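Local coordinates for protein phosphonate monoester hydrolase (Ruegeria pomeroyi, PDB 4UPK) that is a hydrolase of the sulfatase family, in the alkaline phosphatase clan, and assembles from four protein chains, at residues S212-L217 with A317-T322; Y169-H174 with A205-E210. One frame throughout, in Å; residues are numbered along the deposited sequence.

Contact 1: S212-L217 with A317-T322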
loop_
_atom_site.group_PDB
_atom_site.type_symbol
_atom_site.label_atom_id
_atom_site.label_comp_id
_atom_site.label_asym_id
_atom_site.label_seq_id
_atom_site.Cartn_x
_atom_site.Cartn_y
_atom_site.Cartn_z
ATOM N N SER A 212 -1.281 -40.420 15.945
ATOM C CA SER A 212 -1.022 -40.169 14.526
ATOM C C SER A 212 -1.280 -38.723 14.119
ATOM O O SER A 212 -1.955 -37.990 14.832
ATOM C CB SER A 212 -1.828 -41.130 13.653
ATOM O OG SER A 212 -3.126 -40.633 13.355
ATOM N N ASP A 213 -0.737 -38.333 12.968
ATOM C CA ASP A 213 -0.921 -37.018 12.353
ATOM C C ASP A 213 -2.405 -36.715 12.098
ATOM O O ASP A 213 -2.858 -35.631 12.468
ATOM C CB ASP A 213 -0.066 -36.885 11.074
ATOM C CG ASP A 213 -0.059 -38.051 10.092
ATOM O OD1 ASP A 213 -0.752 -39.084 10.361
ATOM O OD2 ASP A 213 0.625 -37.935 9.053
ATOM N N THR A 214 -3.176 -37.715 11.548
ATOM C CA THR A 214 -4.628 -37.655 11.306
ATOM C C THR A 214 -5.408 -37.437 12.600
ATOM O O THR A 214 -6.251 -36.542 12.642
ATOM C CB THR A 214 -5.106 -38.914 10.552
ATOM O OG1 THR A 214 -4.381 -39.027 9.321
ATOM C CG2 THR A 214 -6.622 -38.920 10.292
ATOM N N ALA A 215 -5.149 -38.281 13.639
ATOM C CA ALA A 215 -5.806 -38.248 14.955
ATOM C C ALA A 215 -5.529 -36.926 15.668
ATOM O O ALA A 215 -6.450 -36.299 16.188
ATOM C CB ALA A 215 -5.331 -39.413 15.820
ATOM N N PHE A 216 -4.255 -36.516 15.683
ATOM C CA PHE A 216 -3.797 -35.286 16.321
ATOM C C PHE A 216 -4.494 -34.044 15.767
ATOM O O PHE A 216 -4.937 -33.210 16.570
ATOM C CB PHE A 216 -2.257 -35.175 16.276
ATOM C CG PHE A 216 -1.728 -33.889 16.845
ATOM C CD1 PHE A 216 -1.538 -33.744 18.216
ATOM C CD2 PHE A 216 -1.501 -32.785 16.020
ATOM C CE1 PHE A 216 -1.111 -32.523 18.755
ATOM C CE2 PHE A 216 -1.081 -31.567 16.560
ATOM C CZ PHE A 216 -0.870 -31.446 17.921
ATOM N N LEU A 217 -4.596 -33.912 14.423
ATOM C CA LEU A 217 -5.253 -32.743 13.797
ATOM C C LEU A 217 -6.737 -32.670 14.149
ATOM O O LEU A 217 -7.226 -31.602 14.495
ATOM C CB LEU A 217 -5.035 -32.701 12.268
ATOM C CG LEU A 217 -5.469 -31.433 11.529
ATOM C CD1 LEU A 217 -4.765 -30.163 12.057
ATOM C CD2 LEU A 217 -5.233 -31.572 10.084
ATOM N N ALA A 317 -6.536 -43.679 4.125
ATOM C CA ALA A 317 -7.833 -43.115 3.707
ATOM C C ALA A 317 -8.932 -43.592 4.698
ATOM O O ALA A 317 -9.723 -42.774 5.148
ATOM C CB ALA A 317 -8.171 -43.540 2.292
ATOM N N THR A 318 -8.930 -44.879 5.089
ATOM C CA THR A 318 -9.868 -45.411 6.091
ATOM C C THR A 318 -9.667 -44.677 7.467
ATOM O O THR A 318 -10.649 -44.293 8.085
ATOM C CB THR A 318 -9.823 -46.964 6.103
ATOM O OG1 THR A 318 -10.396 -47.424 4.877
ATOM C CG2 THR A 318 -10.602 -47.601 7.286
ATOM N N GLU A 319 -8.409 -44.436 7.896
ATOM C CA GLU A 319 -8.141 -43.710 9.131
ATOM C C GLU A 319 -8.619 -42.243 9.042
ATOM O O GLU A 319 -9.163 -41.728 10.009
ATOM C CB GLU A 319 -6.670 -43.816 9.540
ATOM C CG GLU A 319 -6.398 -43.232 10.937
ATOM C CD GLU A 319 -4.937 -42.935 11.218
ATOM O OE1 GLU A 319 -4.153 -42.838 10.248
ATOM O OE2 GLU A 319 -4.565 -42.827 12.408
ATOM N N VAL A 320 -8.494 -41.600 7.875
ATOM C CA VAL A 320 -9.015 -40.231 7.671
ATOM C C VAL A 320 -10.540 -40.265 7.838
ATOM O O VAL A 320 -11.109 -39.418 8.535
ATOM C CB VAL A 320 -8.560 -39.648 6.298
ATOM C CG1 VAL A 320 -9.456 -38.508 5.819
ATOM C CG2 VAL A 320 -7.097 -39.223 6.353
ATOM N N ASP A 321 -11.182 -41.272 7.215
ATOM C CA ASP A 321 -12.611 -41.508 7.316
ATOM C C ASP A 321 -13.096 -41.604 8.768
ATOM O O ASP A 321 -14.050 -40.920 9.089
ATOM C CB ASP A 321 -13.025 -42.754 6.547
ATOM C CG ASP A 321 -14.519 -42.834 6.407
ATOM O OD1 ASP A 321 -15.048 -42.241 5.456
ATOM O OD2 ASP A 321 -15.171 -43.413 7.305
ATOM N N THR A 322 -12.470 -42.449 9.626
ATOM C CA THR A 322 -12.844 -42.635 11.052
ATOM C C THR A 322 -12.823 -41.305 11.808
ATOM O O THR A 322 -13.739 -41.034 12.571
ATOM C CB THR A 322 -11.920 -43.668 11.744
ATOM O OG1 THR A 322 -11.854 -44.877 10.986
ATOM C CG2 THR A 322 -12.338 -43.980 13.182
HETATM O O HOH W 1 -1.287 -41.689 10.159
HETATM O O HOH W 2 -4.637 -41.337 8.078
#
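The N-cap of helix 213-224 is joined here to the flank of the long helix 303-333: Ser212, the cap residue, meets Glu319 within the alkaline-phosphatase-like α/β core. Ser212 OG donates to Glu319 OE2 over 2.8 Å, reaching the oxygen from above the carboxylate plane, 43° out of it. The same hydroxyl oxygen accepts the N-H of Ala215 at 3.1 Å in a nearly straight capping bond (172°). With OG lying between the backbone N and the carbonyl carbon (chi1 88°), a single oxygen can close the first turn of its own helix and still reach across to the other. Glu319 makes up the distance with CG anti to its backbone N and an extended chain beyond. Its second oxygen, OE1, is served by water: one water donates to it at 2.7 Å while accepting from Thr214 OG1, and another donates to both OE1 and Asp213 OD1. The second of these waters links two acids whose oxygens, Asp213 OD1 and Glu319 OE1, stand 5.1 Å apart, and probably eases the like charges; Asp213 OD2 also has a salt bridge to Arg241. Below the polar layer, the methyl CG2 of Thr214 rests 3.8 Å from Val320 CA and as far from Glu319 O, with Val320 CG2 beside it at 4.0 Å. The Thr214 and Val320 side chains cross at about a right angle, and the two segments come nearest at this pair, Thr214 CA lying 6.3 Å from Val320 CA. All four touching residues are buried. Thr214 also packs on His323 of helix 303-333 and on Tyr239 of strand 234-239 in the large mixed sheet, while Leu217 touches Leu237 of that strand and Phe216 turns to helix 169-177.

Contact 2: Y169-H174 with A205-E210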
loop_
_atom_site.group_PDB
_atom_site.type_symbol
_atom_site.label_atom_id
_atom_site.label_comp_id
_atom_site.label_asym_id
_atom_site.label_seq_id
_atom_site.Cartn_x
_atom_site.Cartn_y
_atom_site.Cartn_z
ATOM N N TYR A 169 5.088 -28.697 13.832
ATOM C CA TYR A 169 5.669 -28.490 15.162
ATOM C C TYR A 169 4.742 -28.904 16.308
ATOM O O TYR A 169 5.211 -29.649 17.169
ATOM C CB TYR A 169 6.303 -27.091 15.317
ATOM C CG TYR A 169 7.677 -26.961 14.676
ATOM C CD1 TYR A 169 8.128 -27.893 13.743
ATOM C CD2 TYR A 169 8.509 -25.884 14.975
ATOM C CE1 TYR A 169 9.360 -27.748 13.111
ATOM C CE2 TYR A 169 9.758 -25.743 14.368
ATOM C CZ TYR A 169 10.177 -26.675 13.432
ATOM O OH TYR A 169 11.409 -26.547 12.839
ATOM N N PRO A 170 3.419 -28.553 16.298
ATOM C CA PRO A 170 2.515 -29.058 17.351
ATOM C C PRO A 170 2.494 -30.597 17.422
ATOM O O PRO A 170 2.595 -31.140 18.514
ATOM C CB PRO A 170 1.141 -28.497 16.926
ATOM C CG PRO A 170 1.467 -27.261 16.145
ATOM C CD PRO A 170 2.685 -27.658 15.372
ATOM N N TRP A 171 2.384 -31.297 16.264
ATOM C CA TRP A 171 2.381 -32.765 16.212
ATOM C C TRP A 171 3.727 -33.358 16.627
ATOM O O TRP A 171 3.740 -34.326 17.382
ATOM C CB TRP A 171 1.911 -33.314 14.849
ATOM C CG TRP A 171 1.833 -34.819 14.801
ATOM C CD1 TRP A 171 1.182 -35.635 15.688
ATOM C CD2 TRP A 171 2.501 -35.691 13.873
ATOM N NE1 TRP A 171 1.356 -36.947 15.338
ATOM C CE2 TRP A 171 2.175 -37.015 14.238
ATOM C CE3 TRP A 171 3.335 -35.480 12.753
ATOM C CZ2 TRP A 171 2.635 -38.124 13.520
ATOM C CZ3 TRP A 171 3.789 -36.585 12.039
ATOM C CH2 TRP A 171 3.425 -37.887 12.414
ATOM N N GLN A 172 4.851 -32.751 16.196
ATOM C CA GLN A 172 6.205 -33.194 16.580
ATOM C C GLN A 172 6.409 -33.069 18.064
ATOM O O GLN A 172 7.067 -33.931 18.654
ATOM C CB GLN A 172 7.311 -32.416 15.843
ATOM C CG GLN A 172 7.518 -32.813 14.363
ATOM C CD GLN A 172 8.900 -32.397 13.910
ATOM O OE1 GLN A 172 9.922 -32.868 14.429
ATOM N NE2 GLN A 172 8.971 -31.563 12.888
ATOM N N SER A 173 5.857 -31.998 18.680
ATOM C CA SER A 173 5.965 -31.764 20.130
ATOM C C SER A 173 5.073 -32.743 20.913
ATOM O O SER A 173 5.506 -33.256 21.931
ATOM C CB SER A 173 5.650 -30.314 20.469
ATOM O OG SER A 173 6.544 -29.455 19.785
ATOM N N HIS A 174 3.885 -33.073 20.389
ATOM C CA HIS A 174 2.971 -34.079 20.945
ATOM C C HIS A 174 3.728 -35.427 21.043
ATOM O O HIS A 174 3.724 -36.062 22.096
ATOM C CB HIS A 174 1.709 -34.212 20.052
ATOM C CG HIS A 174 0.723 -35.237 20.549
ATOM N ND1 HIS A 174 0.500 -36.420 19.863
ATOM C CD2 HIS A 174 -0.019 -35.245 21.679
ATOM C CE1 HIS A 174 -0.405 -37.074 20.570
ATOM N NE2 HIS A 174 -0.723 -36.419 21.680
ATOM N N ALA A 205 3.488 -47.819 11.815
ATOM C CA ALA A 205 4.181 -46.565 12.114
ATOM C C ALA A 205 4.729 -46.581 13.554
ATOM O O ALA A 205 4.212 -47.318 14.393
ATOM C CB ALA A 205 3.242 -45.385 11.912
ATOM N N MET A 206 5.795 -45.797 13.811
ATOM C CA MET A 206 6.478 -45.609 15.109
ATOM C C MET A 206 5.456 -45.198 16.193
ATOM O O MET A 206 5.547 -45.629 17.340
ATOM C CB MET A 206 7.584 -44.521 14.955
ATOM C CG MET A 206 8.136 -43.934 16.284
ATOM S SD MET A 206 8.686 -42.182 16.180
ATOM C CE MET A 206 7.108 -41.352 16.243
ATOM N N TYR A 207 4.489 -44.358 15.802
ATOM C CA TYR A 207 3.430 -43.828 16.663
ATOM C C TYR A 207 2.169 -44.699 16.630
ATOM O O TYR A 207 1.837 -45.288 15.593
ATOM C CB TYR A 207 3.105 -42.357 16.281
ATOM C CG TYR A 207 2.991 -42.129 14.788
ATOM C CD1 TYR A 207 1.788 -42.353 14.116
ATOM C CD2 TYR A 207 4.088 -41.702 14.040
ATOM C CE1 TYR A 207 1.682 -42.159 12.736
ATOM C CE2 TYR A 207 4.003 -41.544 12.657
ATOM C CZ TYR A 207 2.796 -41.762 12.010
ATOM O OH TYR A 207 2.715 -41.580 10.651
ATOM N N ARG A 208 1.470 -44.767 17.764
ATOM C CA ARG A 208 0.195 -45.493 17.883
ATOM C C ARG A 208 -0.864 -44.672 17.136
ATOM O O ARG A 208 -0.638 -43.480 16.892
ATOM C CB ARG A 208 -0.215 -45.689 19.358
ATOM C CG ARG A 208 0.769 -46.553 20.137
ATOM C CD ARG A 208 0.495 -46.572 21.633
ATOM N NE ARG A 208 -0.690 -47.365 21.948
ATOM C CZ ARG A 208 -1.571 -47.071 22.899
ATOM N NH1 ARG A 208 -1.404 -45.995 23.662
ATOM N NH2 ARG A 208 -2.633 -47.843 23.089
ATOM N N ALA A 209 -1.987 -45.305 16.746
ATOM C CA ALA A 209 -3.090 -44.663 16.023
ATOM C C ALA A 209 -3.615 -43.402 16.720
ATOM O O ALA A 209 -3.839 -42.401 16.052
ATOM C CB ALA A 209 -4.227 -45.650 15.792
ATOM N N GLU A 210 -3.761 -43.431 18.062
ATOM C CA GLU A 210 -4.239 -42.281 18.826
ATOM C C GLU A 210 -3.233 -41.122 18.851
ATOM O O GLU A 210 -3.603 -40.014 19.254
ATOM C CB GLU A 210 -4.662 -42.692 20.258
ATOM C CG GLU A 210 -3.597 -43.447 21.028
ATOM C CD GLU A 210 -3.802 -44.952 21.048
ATOM O OE1 GLU A 210 -3.614 -45.609 19.996
ATOM O OE2 GLU A 210 -4.149 -45.477 22.130
HETATM O O HOH W 3 -3.015 -38.844 22.106
#
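Trp171 sends its indole out with CG anti to the backbone N (chi1 -177°), while Tyr207 carries CG between its backbone N and carbonyl carbon (chi1 45°), and the two rings meet edge-to-face. The six-membered ring of Trp171 presents its CZ2-CH2 edge to the face of Tyr207, with planes at 80° and centroids 5.2 Å apart. CZ2 stands 3.7 Å above the phenol plane, over its centre, and the closest atoms are Trp171 CH2 and Tyr207 CE2, also at 3.7 Å. On the opposite face of the phenol lies Ala205 CB, 3.6 Å above the plane and offset toward the rim, which leaves Tyr207 sandwiched. This T-shaped pair fastens helix 169-177 to the loop that leads into helix 213-224. The indole is also gripped at its polar end, where NE1 donates to the carbonyl oxygen of Asp211. Beside the pair, a water donates to Glu210 O at 3.1 Å and lies in the plane of the His174 ring, where its bond from NE2 is weak. Helix 169-177 also packs against a second subunit, in which Ala227 N is hydrogen-bonded to Ser173 OG.

The centres of the two contacts lie about 12 Å apart on the same side of the chain's centre, and along the chain they come in series: contact 2 closes at Glu210, and contact 1 opens two residues later. They adjoin directly, with Trp171 CZ2 3.4 Å from Asp213 N and Phe216 CE2 3.5 Å from Trp171 N. Helix 213-224 is therefore held between the much later helix 303-333 and helix 169-177, which precedes it. All four segments belong to the sulfatase domain. Contact 1 is the deeper, beside the mixed sheet, whereas contact 2 lies further out, on a helix that also packs against a second subunit.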